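Local coordinates for protein esterase (Staphylococcus aureus subsp. aureus USA300_TCH1516, PDB 3D7R) that is a putative esterase of the alpha/beta hydrolase fold, probably acting on ester bonds, although its natural substrate is not established, at residues N75-S80 / V86-F91; M169-G174 / V296-I301; P258-G263 / A315-E320. All coordinates share one frame; numbering follows the deposited sequence.

Interaction 1 of 3, residues N75-S80 / V86-F91; sequences NLEKLS and VFRFNF
Five consecutive antiparallel pairs, from N75–N90 to L79–V86, join these strands, whose short axes run at 162°. N75, E77 and L79 form the hydrogen-bonded pairs with N90, R88 and V86; the bond from E77 N to R88 O measures 2.7 Å and is nearly straight at 167°. L76–F89 and K78–F87 are the non-hydrogen-bonded pairs.

Apolar contacts gather on the face of L76, K78, F87 and F89. L76 holds CG anti to its backbone N (chi1 -174°), which carries CD1 over the middle of the F89 ring, 3.8 Å from its centroid, in a CH-pi contact. CG of K78 meets the F87 ring at its edge, 3.8 Å from CE1. W116, on helix 113-126, packs against both phenyl rings.

The other face, with N75, E77, R88 and N90 beside L79 and V86, is mostly polar. N90 ND2 donates to E77 OE2 over a long 3.3 Å, reaching that oxygen from above the carboxylate plane, and also bonds to E129. One water joins N75 OD1 to N90 OD1. E77 OE1 and R88 NE stay 4.5 Å apart, too far for a salt bridge; R88 pairs instead through NH1 with E129 and NH2 with E160, while NE, 3.7 Å from L79 CD1, has no hydrogen-bond partner in the model.

Together they make a beta hairpin at the sheet margin, the antiparallel start of an alpha/beta hydrolase fold.

Interaction 2 of 3, residues M169-G174 / V296-I301; sequences MGDGSG and VHDFPI
D171 and D298 meet carboxylate to carboxylate, D171 OD2 standing 2.7 Å from D298 OD1 and 3.0 Å from D298 OD2. OD2 of D171 thus lies close to both oxygens of D298; the two carboxylate planes are nearly coplanar. In D171, CG sits between the backbone N and the carbonyl carbon (chi1 70°), and the group is held there by several partners: OD1 is hydrogen-bonded to Y101 OH and G104 N, and OD2 to H115 NE2. D298 has a chi1 of -144°, away from a staggered position, which brings OD1 up to D171. It is the third residue of a type II turn from V296 to F299, and its N-H is bonded to S200 OG.

H297, the second residue of that turn, extends its imidazole with CG anti to the backbone N. CE1 thereby comes 3.9 Å from the CA of G172, and the CB of D298 covers one face of the ring. ND1 is bonded to E267, an arrangement consistent with the histidine–acid pair of a catalytic triad.

G172 lies where strand 166-171 turns into helix 173-187, the place of the nucleophile elbow in alpha/beta hydrolases. Its phi of 63° matches the strained backbone usual there, and it is the central residue of G170-D171-G172-S173-G174, where the family's GxSxG motif has its serine. S173 is one position on, and its side chain does not approach the histidine.

The chemistry suggests that the two carboxylates are probably not both charged, and that the imidazole of a histidine–acid pair lies next to a glycine where a nucleophile would be expected, making classical esterase catalysis uncertain.

Interaction 3 of 3, residues P258-G263 / A315-E320; sequences PVYMFG and AKSIDE
The last helix of the alpha/beta hydrolase core, 305-318, lies against the parallel part of the central mixed sheet, and here its C-terminal end meets strand 259-264 through a single tyrosine. Y260 reaches across with CG anti to its carbonyl carbon (chi1 -58°), touching S317 through ring atoms CD1 and CE1 and E320 with its hydroxyl.

S317 brings CB obliquely to 3.8 Å from Y260 CE1. Its hydroxyl is engaged elsewhere, with Y197 OH and with the carbonyl of Q313 in its own helix; Y197 also stacks on the Y260 ring, so the serine and the tyrosine share a neighbour on strand 195-199.

E320 comes from the opposite direction on an extended chain. Y260 OH donates to E320 OE2 at 2.7 Å, and that oxygen lies near the ring plane at its edge, 3.5 Å from Y260 CE1. Ring and carboxylate planes are 63° apart, and the hydroxyl meets OE2 from 46° out of the carboxylate plane. Just past the helix, E320 N bonds to S317 O at 3.0 Å, which probably helps place the glutamate beside the tyrosine.

In chemical terms, one short phenol–carboxylate bond ties the strand to the chain leaving the helix. E320 OE1 also lies close to E288 OE2, a like-charged neighbour that would tend to raise the proton affinity of the pair, while the tyrosine's donation should help stabilise charge on E320.

All three contacts reach one sheet, at different depths. Interaction 1 lies at its margin; its centre is about 18 Å from the centre of the chain, and it is the most extensive, with backbone pairing and 610 Å² buried; one strand is largely exposed. Interaction 2, whose centre is only about 6 Å from the chain centre, is fully buried and covers little surface, bringing a strand-to-helix junction and a loop together at the presumed active site. Interaction 3 is a buried strand-to-helix contact of similar size. Interactions 2 and 3 touch, F299 CE2 lying 3.8 Å from G263 O, and their segments alternate along the chain. Carboxylates take part in all: beside an amide in 1, against another acid in 2, under a phenol's donation in 3.

Interaction 1 of 3, residues N75-S80 / V86-F91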
ATOM      1  N   ASN A  75       8.574 -13.788  14.505  1.00 11.39           N
ATOM      2  CA  ASN A  75      10.030 -13.754  14.354  1.00 12.18           C
ATOM      3  C   ASN A  75      10.404 -12.821  13.215  1.00 12.52           C
ATOM      4  O   ASN A  75       9.741 -12.818  12.159  1.00 12.46           O
ATOM      5  CB  ASN A  75      10.589 -15.159  14.135  1.00 11.91           C
ATOM      6  CG  ASN A  75      10.227 -16.090  15.263  1.00 11.58           C
ATOM      7  OD1 ASN A  75       9.434 -17.020  15.081  1.00 10.90           O
ATOM      8  ND2 ASN A  75      10.761 -15.816  16.460  1.00 12.55           N
ATOM      9  N   LEU A  76      11.454 -12.036  13.425  1.00 13.04           N
ATOM     10  CA  LEU A  76      11.839 -10.981  12.474  1.00 13.72           C
ATOM     11  C   LEU A  76      13.203 -11.236  11.833  1.00 14.42           C
ATOM     12  O   LEU A  76      14.184 -11.516  12.529  1.00 14.93           O
ATOM     13  CB  LEU A  76      11.839  -9.619  13.179  1.00 14.08           C
ATOM     14  CG  LEU A  76      12.070  -8.324  12.386  1.00 14.09           C
ATOM     15  CD1 LEU A  76      10.919  -8.046  11.434  1.00 14.47           C
ATOM     16  CD2 LEU A  76      12.234  -7.162  13.345  1.00 15.88           C
ATOM     17  N   GLU A  77      13.264 -11.131  10.511  1.00 14.02           N
ATOM     18  CA  GLU A  77      14.527 -11.273   9.781  1.00 14.40           C
ATOM     19  C   GLU A  77      14.909  -9.912   9.223  1.00 13.92           C
ATOM     20  O   GLU A  77      14.112  -9.283   8.518  1.00 13.71           O
ATOM     21  CB  GLU A  77      14.367 -12.271   8.629  1.00 14.58           C
ATOM     22  CG  GLU A  77      14.129 -13.674   9.106  1.00 16.12           C
ATOM     23  CD  GLU A  77      13.883 -14.666   7.983  1.00 18.92           C
ATOM     24  OE1 GLU A  77      13.989 -14.297   6.802  1.00 21.91           O
ATOM     25  OE2 GLU A  77      13.575 -15.835   8.286  1.00 21.96           O
ATOM     26  N   LYS A  78      16.103  -9.438   9.543  1.00 13.05           N
ATOM     27  CA  LYS A  78      16.485  -8.108   9.096  1.00 13.10           C
ATOM     28  C   LYS A  78      17.482  -8.288   7.963  1.00 13.33           C
ATOM     29  O   LYS A  78      18.670  -8.486   8.200  1.00 12.89           O
ATOM     30  CB  LYS A  78      17.061  -7.265  10.252  1.00 13.62           C
ATOM     31  CG  LYS A  78      16.140  -7.109  11.448  1.00 13.85           C
ATOM     32  CD  LYS A  78      16.829  -6.353  12.574  1.00 18.37           C
ATOM     33  CE  LYS A  78      15.858  -6.042  13.692  1.00 20.06           C
ATOM     34  NZ  LYS A  78      16.480  -5.259  14.823  1.00 20.49           N
ATOM     35  N   LEU A  79      16.982  -8.270   6.735  1.00 12.70           N
ATOM     36  CA  LEU A  79      17.792  -8.628   5.574  1.00 13.50           C
ATOM     37  C   LEU A  79      18.064  -7.436   4.664  1.00 13.78           C
ATOM     38  O   LEU A  79      17.564  -6.352   4.891  1.00 12.89           O
ATOM     39  CB  LEU A  79      17.091  -9.737   4.766  1.00 13.54           C
ATOM     40  CG  LEU A  79      16.655 -10.979   5.548  1.00 13.42           C
ATOM     41  CD1 LEU A  79      15.852 -11.915   4.682  1.00 15.63           C
ATOM     42  CD2 LEU A  79      17.882 -11.699   6.104  1.00 13.67           C
ATOM     43  N   SER A  80      18.864  -7.657   3.624  1.00 14.88           N
ATOM     44  CA  SER A  80      19.041  -6.656   2.593  1.00 15.99           C
ATOM     45  C   SER A  80      19.071  -7.306   1.221  1.00 16.47           C
ATOM     46  O   SER A  80      19.367  -8.493   1.086  1.00 16.51           O
ATOM     47  CB  SER A  80      20.302  -5.825   2.835  1.00 16.69           C
ATOM     48  OG  SER A  80      21.429  -6.647   2.739  1.00 19.07           O
ATOM     49  N   VAL A  86      15.309  -5.130   3.672  1.00 10.04           N
ATOM     50  CA  VAL A  86      14.093  -5.947   3.575  1.00 10.55           C
ATOM     51  C   VAL A  86      13.876  -6.654   4.917  1.00 11.13           C
ATOM     52  O   VAL A  86      14.735  -7.408   5.376  1.00 11.33           O
ATOM     53  CB  VAL A  86      14.135  -6.994   2.432  1.00 10.65           C
ATOM     54  CG1 VAL A  86      12.803  -7.775   2.378  1.00 11.36           C
ATOM     55  CG2 VAL A  86      14.382  -6.335   1.066  1.00  9.16           C
ATOM     56  N   PHE A  87      12.742  -6.393   5.553  1.00 10.53           N
ATOM     57  CA  PHE A  87      12.376  -7.114   6.776  1.00 11.15           C
ATOM     58  C   PHE A  87      11.446  -8.269   6.428  1.00 10.74           C
ATOM     59  O   PHE A  87      10.586  -8.127   5.563  1.00 11.47           O
ATOM     60  CB  PHE A  87      11.687  -6.161   7.761  1.00 10.62           C
ATOM     61  CG  PHE A  87      12.581  -5.051   8.218  1.00 11.52           C
ATOM     62  CD1 PHE A  87      13.404  -5.229   9.333  1.00  9.51           C
ATOM     63  CD2 PHE A  87      12.625  -3.834   7.516  1.00  8.83           C
ATOM     64  CE1 PHE A  87      14.276  -4.199   9.752  1.00 11.19           C
ATOM     65  CE2 PHE A  87      13.472  -2.801   7.937  1.00 10.84           C
ATOM     66  CZ  PHE A  87      14.303  -2.985   9.042  1.00 10.56           C
ATOM     67  N   ARG A  88      11.614  -9.412   7.093  1.00 10.43           N
ATOM     68  CA  ARG A  88      10.658 -10.502   6.942  1.00  9.78           C
ATOM     69  C   ARG A  88      10.108 -10.874   8.303  1.00  9.45           C
ATOM     70  O   ARG A  88      10.861 -10.967   9.274  1.00  9.28           O
ATOM     71  CB  ARG A  88      11.325 -11.705   6.291  1.00 10.36           C
ATOM     72  CG  ARG A  88      11.821 -11.418   4.867  1.00 10.77           C
ATOM     73  CD  ARG A  88      11.908 -12.709   4.070  1.00 12.49           C
ATOM     74  NE  ARG A  88      12.691 -12.572   2.844  1.00 11.55           N
ATOM     75  CZ  ARG A  88      12.809 -13.534   1.938  1.00 12.71           C
ATOM     76  NH1 ARG A  88      12.167 -14.680   2.113  1.00 12.28           N
ATOM     77  NH2 ARG A  88      13.566 -13.343   0.859  1.00 12.19           N
ATOM     78  N   PHE A  89       8.796 -11.063   8.363  1.00  8.08           N
ATOM     79  CA  PHE A  89       8.130 -11.522   9.559  1.00  8.46           C
ATOM     80  C   PHE A  89       7.618 -12.926   9.280  1.00  9.16           C
ATOM     81  O   PHE A  89       6.978 -13.164   8.244  1.00  8.28           O
ATOM     82  CB  PHE A  89       6.892 -10.679   9.890  1.00  8.21           C
ATOM     83  CG  PHE A  89       7.148  -9.194  10.032  1.00  8.72           C
ATOM     84  CD1 PHE A  89       7.052  -8.580  11.277  1.00  9.54           C
ATOM     85  CD2 PHE A  89       7.425  -8.410   8.908  1.00  8.46           C
ATOM     86  CE1 PHE A  89       7.270  -7.204  11.414  1.00 10.05           C
ATOM     87  CE2 PHE A  89       7.630  -7.046   9.015  1.00  9.52           C
ATOM     88  CZ  PHE A  89       7.551  -6.433  10.283  1.00  9.78           C
ATOM     89  N   ASN A  90       7.852 -13.844  10.216  1.00  8.45           N
ATOM     90  CA  ASN A  90       7.191 -15.133  10.135  1.00  8.38           C
ATOM     91  C   ASN A  90       6.843 -15.648  11.525  1.00  8.65           C
ATOM     92  O   ASN A  90       7.428 -15.217  12.528  1.00  8.95           O
ATOM     93  CB  ASN A  90       7.970 -16.152   9.269  1.00  8.03           C
ATOM     94  CG  ASN A  90       9.424 -16.279   9.661  1.00  9.09           C
ATOM     95  OD1 ASN A  90       9.750 -16.597  10.806  1.00 10.26           O
ATOM     96  ND2 ASN A  90      10.311 -16.059   8.700  1.00  9.92           N
ATOM     97  N   PHE A  91       5.874 -16.548  11.577  1.00  8.37           N
ATOM     98  CA  PHE A  91       5.358 -17.055  12.850  1.00  8.58           C
ATOM     99  C   PHE A  91       5.282 -18.586  12.771  1.00  8.39           C
ATOM    100  O   PHE A  91       4.888 -19.146  11.732  1.00  8.27           O
ATOM    101  CB  PHE A  91       3.986 -16.440  13.121  1.00  7.80           C
ATOM    102  CG  PHE A  91       3.409 -16.779  14.488  1.00  8.88           C
ATOM    103  CD1 PHE A  91       4.063 -16.406  15.648  1.00  9.33           C
ATOM    104  CD2 PHE A  91       2.195 -17.451  14.590  1.00  8.48           C
ATOM    105  CE1 PHE A  91       3.514 -16.714  16.912  1.00 12.05           C
ATOM    106  CE2 PHE A  91       1.642 -17.773  15.845  1.00  9.89           C
ATOM    107  CZ  PHE A  91       2.307 -17.401  16.997  1.00 10.06           C
TER
HETATM  108  O   HOH W   1       8.860 -18.335  12.727  1.00 12.42           O

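Interaction 2 of 3, residues M169-G174 / V296-I301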
HETATM    1  N   MSE A 169       0.386  -7.253  -1.510  1.00  7.64           N
HETATM    2  CA  MSE A 169      -0.512  -6.462  -0.683  1.00  8.04           C
HETATM    3  C   MSE A 169       0.101  -5.078  -0.464  1.00  7.80           C
HETATM    4  O   MSE A 169       1.316  -4.941  -0.417  1.00  7.82           O
HETATM    5  CB  MSE A 169      -0.671  -7.157   0.671  1.00  8.11           C
HETATM    6  CG  MSE A 169      -1.637  -6.488   1.626  1.00 10.85           C
HETATM    7 SE   MSE A 169      -1.879  -7.565   3.254  0.75 15.61          SE
HETATM    8  CE  MSE A 169      -2.399  -9.258   2.448  1.00 12.35           C
ATOM      9  N   GLY A 170      -0.735  -4.056  -0.335  1.00  8.03           N
ATOM     10  CA  GLY A 170      -0.240  -2.711  -0.026  1.00  7.94           C
ATOM     11  C   GLY A 170      -1.365  -1.826   0.465  1.00  8.29           C
ATOM     12  O   GLY A 170      -2.533  -2.099   0.171  1.00  7.89           O
ATOM     13  N   ASP A 171      -1.010  -0.750   1.161  1.00  7.62           N
ATOM     14  CA  ASP A 171      -2.003   0.154   1.729  1.00  8.59           C
ATOM     15  C   ASP A 171      -1.700   1.575   1.289  1.00  8.35           C
ATOM     16  O   ASP A 171      -0.531   1.929   1.139  1.00  7.80           O
ATOM     17  CB  ASP A 171      -2.024   0.068   3.272  1.00  8.48           C
ATOM     18  CG  ASP A 171      -0.766   0.678   3.923  1.00  9.69           C
ATOM     19  OD1 ASP A 171       0.306   0.050   3.854  1.00  7.88           O
ATOM     20  OD2 ASP A 171      -0.859   1.783   4.518  1.00 12.56           O
ATOM     21  N   GLY A 172      -2.743   2.384   1.095  1.00  8.14           N
ATOM     22  CA  GLY A 172      -2.560   3.787   0.706  1.00  8.27           C
ATOM     23  C   GLY A 172      -1.895   3.925  -0.657  1.00  8.89           C
ATOM     24  O   GLY A 172      -2.249   3.227  -1.627  1.00  8.39           O
ATOM     25  N   SER A 173      -0.910   4.803  -0.733  1.00  8.83           N
ATOM     26  CA  SER A 173      -0.077   4.898  -1.919  1.00  9.12           C
ATOM     27  C   SER A 173       0.576   3.551  -2.216  1.00  9.24           C
ATOM     28  O   SER A 173       0.867   3.250  -3.363  1.00 10.30           O
ATOM     29  CB  SER A 173       0.995   5.964  -1.720  1.00  9.33           C
ATOM     30  OG  SER A 173       1.900   5.582  -0.695  1.00  9.38           O
ATOM     31  N   GLY A 174       0.782   2.739  -1.182  1.00  9.20           N
ATOM     32  CA  GLY A 174       1.333   1.381  -1.327  1.00  8.45           C
ATOM     33  C   GLY A 174       0.375   0.438  -2.052  1.00  8.43           C
ATOM     34  O   GLY A 174       0.802  -0.488  -2.773  1.00  7.90           O
ATOM     35  N   VAL A 296     -12.087   5.418   8.316  1.00 11.22           N
ATOM     36  CA  VAL A 296     -11.187   6.426   7.786  1.00 11.21           C
ATOM     37  C   VAL A 296     -10.133   5.817   6.852  1.00 11.20           C
ATOM     38  O   VAL A 296     -10.018   4.587   6.745  1.00 10.45           O
ATOM     39  CB  VAL A 296     -10.494   7.236   8.937  1.00 11.14           C
ATOM     40  CG1 VAL A 296     -11.545   7.865   9.881  1.00 11.83           C
ATOM     41  CG2 VAL A 296      -9.493   6.377   9.730  1.00 11.28           C
ATOM     42  N   HIS A 297      -9.369   6.684   6.184  1.00 10.62           N
ATOM     43  CA  HIS A 297      -8.271   6.241   5.319  1.00 10.72           C
ATOM     44  C   HIS A 297      -7.309   5.328   6.070  1.00 11.14           C
ATOM     45  O   HIS A 297      -6.839   5.687   7.150  1.00 10.58           O
ATOM     46  CB  HIS A 297      -7.487   7.437   4.774  1.00 10.23           C
ATOM     47  CG  HIS A 297      -6.357   7.041   3.870  1.00 10.21           C
ATOM     48  ND1 HIS A 297      -6.563   6.408   2.661  1.00  9.83           N
ATOM     49  CD2 HIS A 297      -5.014   7.159   4.010  1.00  8.64           C
ATOM     50  CE1 HIS A 297      -5.394   6.165   2.089  1.00 11.19           C
ATOM     51  NE2 HIS A 297      -4.439   6.608   2.889  1.00 10.46           N
ATOM     52  N   ASP A 298      -7.047   4.142   5.512  1.00 12.26           N
ATOM     53  CA  ASP A 298      -5.980   3.271   6.015  1.00 12.59           C
ATOM     54  C   ASP A 298      -6.381   2.714   7.370  1.00 12.32           C
ATOM     55  O   ASP A 298      -5.506   2.385   8.208  1.00 12.47           O
ATOM     56  CB  ASP A 298      -4.684   4.088   6.161  1.00 13.19           C
ATOM     57  CG  ASP A 298      -3.409   3.295   5.831  1.00 15.54           C
ATOM     58  OD1 ASP A 298      -3.477   2.251   5.166  1.00 17.78           O
ATOM     59  OD2 ASP A 298      -2.317   3.761   6.231  1.00 18.88           O
ATOM     60  N   PHE A 299      -7.692   2.576   7.592  1.00 11.30           N
ATOM     61  CA  PHE A 299      -8.198   2.276   8.944  1.00 10.86           C
ATOM     62  C   PHE A 299      -7.562   1.062   9.654  1.00 10.97           C
ATOM     63  O   PHE A 299      -7.406   1.121  10.860  1.00 12.17           O
ATOM     64  CB  PHE A 299      -9.733   2.223   8.996  1.00 10.27           C
ATOM     65  CG  PHE A 299     -10.327   0.964   8.431  1.00  8.87           C
ATOM     66  CD1 PHE A 299     -10.487  -0.173   9.237  1.00  9.22           C
ATOM     67  CD2 PHE A 299     -10.750   0.920   7.104  1.00  9.07           C
ATOM     68  CE1 PHE A 299     -11.046  -1.360   8.718  1.00  9.65           C
ATOM     69  CE2 PHE A 299     -11.304  -0.253   6.560  1.00  9.82           C
ATOM     70  CZ  PHE A 299     -11.453  -1.396   7.366  1.00 11.52           C
ATOM     71  N   PRO A 300      -7.206  -0.025   8.920  1.00 10.95           N
ATOM     72  CA  PRO A 300      -6.649  -1.202   9.592  1.00 11.17           C
ATOM     73  C   PRO A 300      -5.346  -0.982  10.379  1.00 12.17           C
ATOM     74  O   PRO A 300      -4.953  -1.869  11.139  1.00 11.37           O
ATOM     75  CB  PRO A 300      -6.413  -2.187   8.436  1.00 11.76           C
ATOM     76  CG  PRO A 300      -7.474  -1.781   7.405  1.00 11.00           C
ATOM     77  CD  PRO A 300      -7.325  -0.270   7.465  1.00 11.07           C
ATOM     78  N   ILE A 301      -4.673   0.164  10.188  1.00 12.65           N
ATOM     79  CA  ILE A 301      -3.457   0.475  10.968  1.00 13.05           C
ATOM     80  C   ILE A 301      -3.787   0.874  12.397  1.00 12.83           C
ATOM     81  O   ILE A 301      -2.921   0.829  13.293  1.00 13.37           O
ATOM     82  CB  ILE A 301      -2.587   1.580  10.306  1.00 13.45           C
ATOM     83  CG1 ILE A 301      -3.328   2.932  10.300  1.00 14.13           C
ATOM     84  CG2 ILE A 301      -2.169   1.149   8.898  1.00 15.26           C
ATOM     85  CD1 ILE A 301      -2.422   4.163  10.104  1.00 17.46           C
TER

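Interaction 3 of 3, residues P258-G263 / A315-E320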
ATOM      1  N   PRO A 258      -7.089 -12.474  -8.867  1.00  9.39           N
ATOM      2  CA  PRO A 258      -8.167 -12.032  -7.979  1.00  8.87           C
ATOM      3  C   PRO A 258      -7.723 -10.873  -7.078  1.00  8.13           C
ATOM      4  O   PRO A 258      -6.634 -10.930  -6.506  1.00  8.06           O
ATOM      5  CB  PRO A 258      -8.456 -13.277  -7.125  1.00  8.53           C
ATOM      6  CG  PRO A 258      -8.096 -14.422  -8.027  1.00 10.51           C
ATOM      7  CD  PRO A 258      -6.895 -13.941  -8.812  1.00  8.97           C
ATOM      8  N   VAL A 259      -8.566  -9.851  -6.968  1.00  7.26           N
ATOM      9  CA  VAL A 259      -8.264  -8.638  -6.163  1.00  7.44           C
ATOM     10  C   VAL A 259      -9.214  -8.554  -4.964  1.00  7.89           C
ATOM     11  O   VAL A 259     -10.419  -8.859  -5.089  1.00  7.96           O
ATOM     12  CB  VAL A 259      -8.298  -7.325  -7.035  1.00  7.29           C
ATOM     13  CG1 VAL A 259      -8.026  -6.050  -6.177  1.00  7.15           C
ATOM     14  CG2 VAL A 259      -7.269  -7.380  -8.178  1.00  6.05           C
ATOM     15  N   TYR A 260      -8.661  -8.193  -3.801  1.00  7.64           N
ATOM     16  CA  TYR A 260      -9.416  -8.086  -2.553  1.00  7.95           C
ATOM     17  C   TYR A 260      -9.111  -6.720  -2.050  1.00  8.16           C
ATOM     18  O   TYR A 260      -7.949  -6.396  -1.843  1.00  8.76           O
ATOM     19  CB  TYR A 260      -8.938  -9.135  -1.535  1.00  7.91           C
ATOM     20  CG  TYR A 260      -9.077 -10.534  -2.085  1.00  8.78           C
ATOM     21  CD1 TYR A 260     -10.154 -11.331  -1.709  1.00  9.68           C
ATOM     22  CD2 TYR A 260      -8.169 -11.037  -3.032  1.00  8.91           C
ATOM     23  CE1 TYR A 260     -10.325 -12.612  -2.244  1.00 10.34           C
ATOM     24  CE2 TYR A 260      -8.330 -12.335  -3.564  1.00  9.19           C
ATOM     25  CZ  TYR A 260      -9.415 -13.101  -3.158  1.00  9.31           C
ATOM     26  OH  TYR A 260      -9.612 -14.375  -3.658  1.00 10.68           O
HETATM   27  N   MSE A 261     -10.131  -5.890  -1.903  1.00  8.22           N
HETATM   28  CA  MSE A 261      -9.903  -4.480  -1.570  1.00  8.52           C
HETATM   29  C   MSE A 261     -10.643  -4.118  -0.299  1.00  8.65           C
HETATM   30  O   MSE A 261     -11.787  -4.579  -0.079  1.00  9.49           O
HETATM   31  CB  MSE A 261     -10.357  -3.577  -2.734  1.00  8.25           C
HETATM   32  CG  MSE A 261     -10.156  -2.077  -2.496  1.00  8.91           C
HETATM   33 SE   MSE A 261     -10.369  -1.118  -4.164  0.75 16.35          SE
HETATM   34  CE  MSE A 261     -12.264  -1.459  -4.528  1.00  8.62           C
ATOM     35  N   PHE A 262      -9.996  -3.297   0.521  1.00  7.84           N
ATOM     36  CA  PHE A 262     -10.543  -2.831   1.793  1.00  8.65           C
ATOM     37  C   PHE A 262     -10.489  -1.314   1.800  1.00  9.24           C
ATOM     38  O   PHE A 262      -9.488  -0.720   1.399  1.00  9.59           O
ATOM     39  CB  PHE A 262      -9.722  -3.376   2.984  1.00  8.19           C
ATOM     40  CG  PHE A 262      -9.792  -4.856   3.115  1.00  7.98           C
ATOM     41  CD1 PHE A 262     -10.682  -5.434   4.013  1.00  8.96           C
ATOM     42  CD2 PHE A 262      -9.011  -5.687   2.292  1.00  9.18           C
ATOM     43  CE1 PHE A 262     -10.793  -6.824   4.116  1.00  9.53           C
ATOM     44  CE2 PHE A 262      -9.100  -7.072   2.389  1.00  9.04           C
ATOM     45  CZ  PHE A 262     -10.005  -7.644   3.298  1.00 12.34           C
ATOM     46  N   GLY A 263     -11.572  -0.685   2.232  1.00  9.57           N
ATOM     47  CA  GLY A 263     -11.581   0.760   2.319  1.00  9.67           C
ATOM     48  C   GLY A 263     -12.700   1.253   3.186  1.00  9.50           C
ATOM     49  O   GLY A 263     -13.536   0.463   3.612  1.00  9.55           O
ATOM     50  N   ALA A 315      -7.391 -13.049   6.370  1.00  9.74           N
ATOM     51  CA  ALA A 315      -7.044 -14.432   6.725  1.00 11.01           C
ATOM     52  C   ALA A 315      -8.004 -15.457   6.099  1.00 12.01           C
ATOM     53  O   ALA A 315      -7.574 -16.468   5.548  1.00 12.07           O
ATOM     54  CB  ALA A 315      -7.018 -14.605   8.247  1.00 10.75           C
ATOM     55  N   LYS A 316      -9.302 -15.191   6.190  1.00 13.11           N
ATOM     56  CA  LYS A 316     -10.305 -16.084   5.614  1.00 14.88           C
ATOM     57  C   LYS A 316     -10.220 -16.141   4.082  1.00 14.76           C
ATOM     58  O   LYS A 316     -10.384 -17.205   3.489  1.00 15.93           O
ATOM     59  CB  LYS A 316     -11.708 -15.668   6.060  1.00 15.98           C
ATOM     60  CG  LYS A 316     -12.819 -16.705   5.754  1.00 19.96           C
ATOM     61  CD  LYS A 316     -13.451 -16.461   4.379  1.00 26.00           C
ATOM     62  CE  LYS A 316     -14.224 -17.692   3.865  1.00 29.18           C
ATOM     63  NZ  LYS A 316     -14.182 -17.761   2.361  1.00 30.64           N
ATOM     64  N   SER A 317      -9.972 -15.012   3.434  1.00 13.79           N
ATOM     65  CA  SER A 317      -9.974 -15.007   1.967  1.00 13.65           C
ATOM     66  C   SER A 317      -8.640 -15.448   1.335  1.00 13.80           C
ATOM     67  O   SER A 317      -8.631 -15.976   0.223  1.00 14.74           O
ATOM     68  CB  SER A 317     -10.362 -13.635   1.439  1.00 12.71           C
ATOM     69  OG  SER A 317      -9.416 -12.683   1.866  1.00 11.86           O
ATOM     70  N   ILE A 318      -7.526 -15.234   2.028  1.00 14.06           N
ATOM     71  CA  ILE A 318      -6.210 -15.442   1.413  1.00 14.43           C
ATOM     72  C   ILE A 318      -5.962 -16.893   0.975  1.00 15.89           C
ATOM     73  O   ILE A 318      -5.215 -17.138   0.029  1.00 15.50           O
ATOM     74  CB  ILE A 318      -5.049 -14.892   2.285  1.00 14.03           C
ATOM     75  CG1 ILE A 318      -3.796 -14.668   1.414  1.00 12.25           C
ATOM     76  CG2 ILE A 318      -4.795 -15.801   3.521  1.00 12.38           C
ATOM     77  CD1 ILE A 318      -2.731 -13.781   2.071  1.00  9.76           C
ATOM     78  N   ASP A 319      -6.595 -17.851   1.631  1.00 17.79           N
ATOM     79  CA  ASP A 319      -6.423 -19.233   1.167  1.00 20.80           C
ATOM     80  C   ASP A 319      -7.529 -19.800   0.246  1.00 21.55           C
ATOM     81  O   ASP A 319      -7.486 -20.988  -0.089  1.00 21.83           O
ATOM     82  CB  ASP A 319      -6.048 -20.190   2.310  1.00 21.38           C
ATOM     83  CG  ASP A 319      -4.605 -19.988   2.806  1.00 24.15           C
ATOM     84  OD1 ASP A 319      -3.641 -19.881   1.985  1.00 24.27           O
ATOM     85  OD2 ASP A 319      -4.442 -19.939   4.044  1.00 28.69           O
ATOM     86  N   GLU A 320      -8.477 -18.957  -0.187  1.00 22.36           N
ATOM     87  CA  GLU A 320      -9.462 -19.333  -1.228  1.00 23.77           C
ATOM     88  C   GLU A 320      -8.760 -19.889  -2.468  1.00 24.24           C
ATOM     89  O   GLU A 320      -7.747 -19.344  -2.907  1.00 23.47           O
ATOM     90  CB  GLU A 320     -10.281 -18.113  -1.710  1.00 24.24           C
ATOM     91  CG  GLU A 320     -11.242 -17.435  -0.732  1.00 26.07           C
ATOM     92  CD  GLU A 320     -11.893 -16.150  -1.312  1.00 27.61           C
ATOM     93  OE1 GLU A 320     -12.665 -15.492  -0.571  1.00 28.63           O
ATOM     94  OE2 GLU A 320     -11.654 -15.794  -2.496  1.00 26.92           O
TER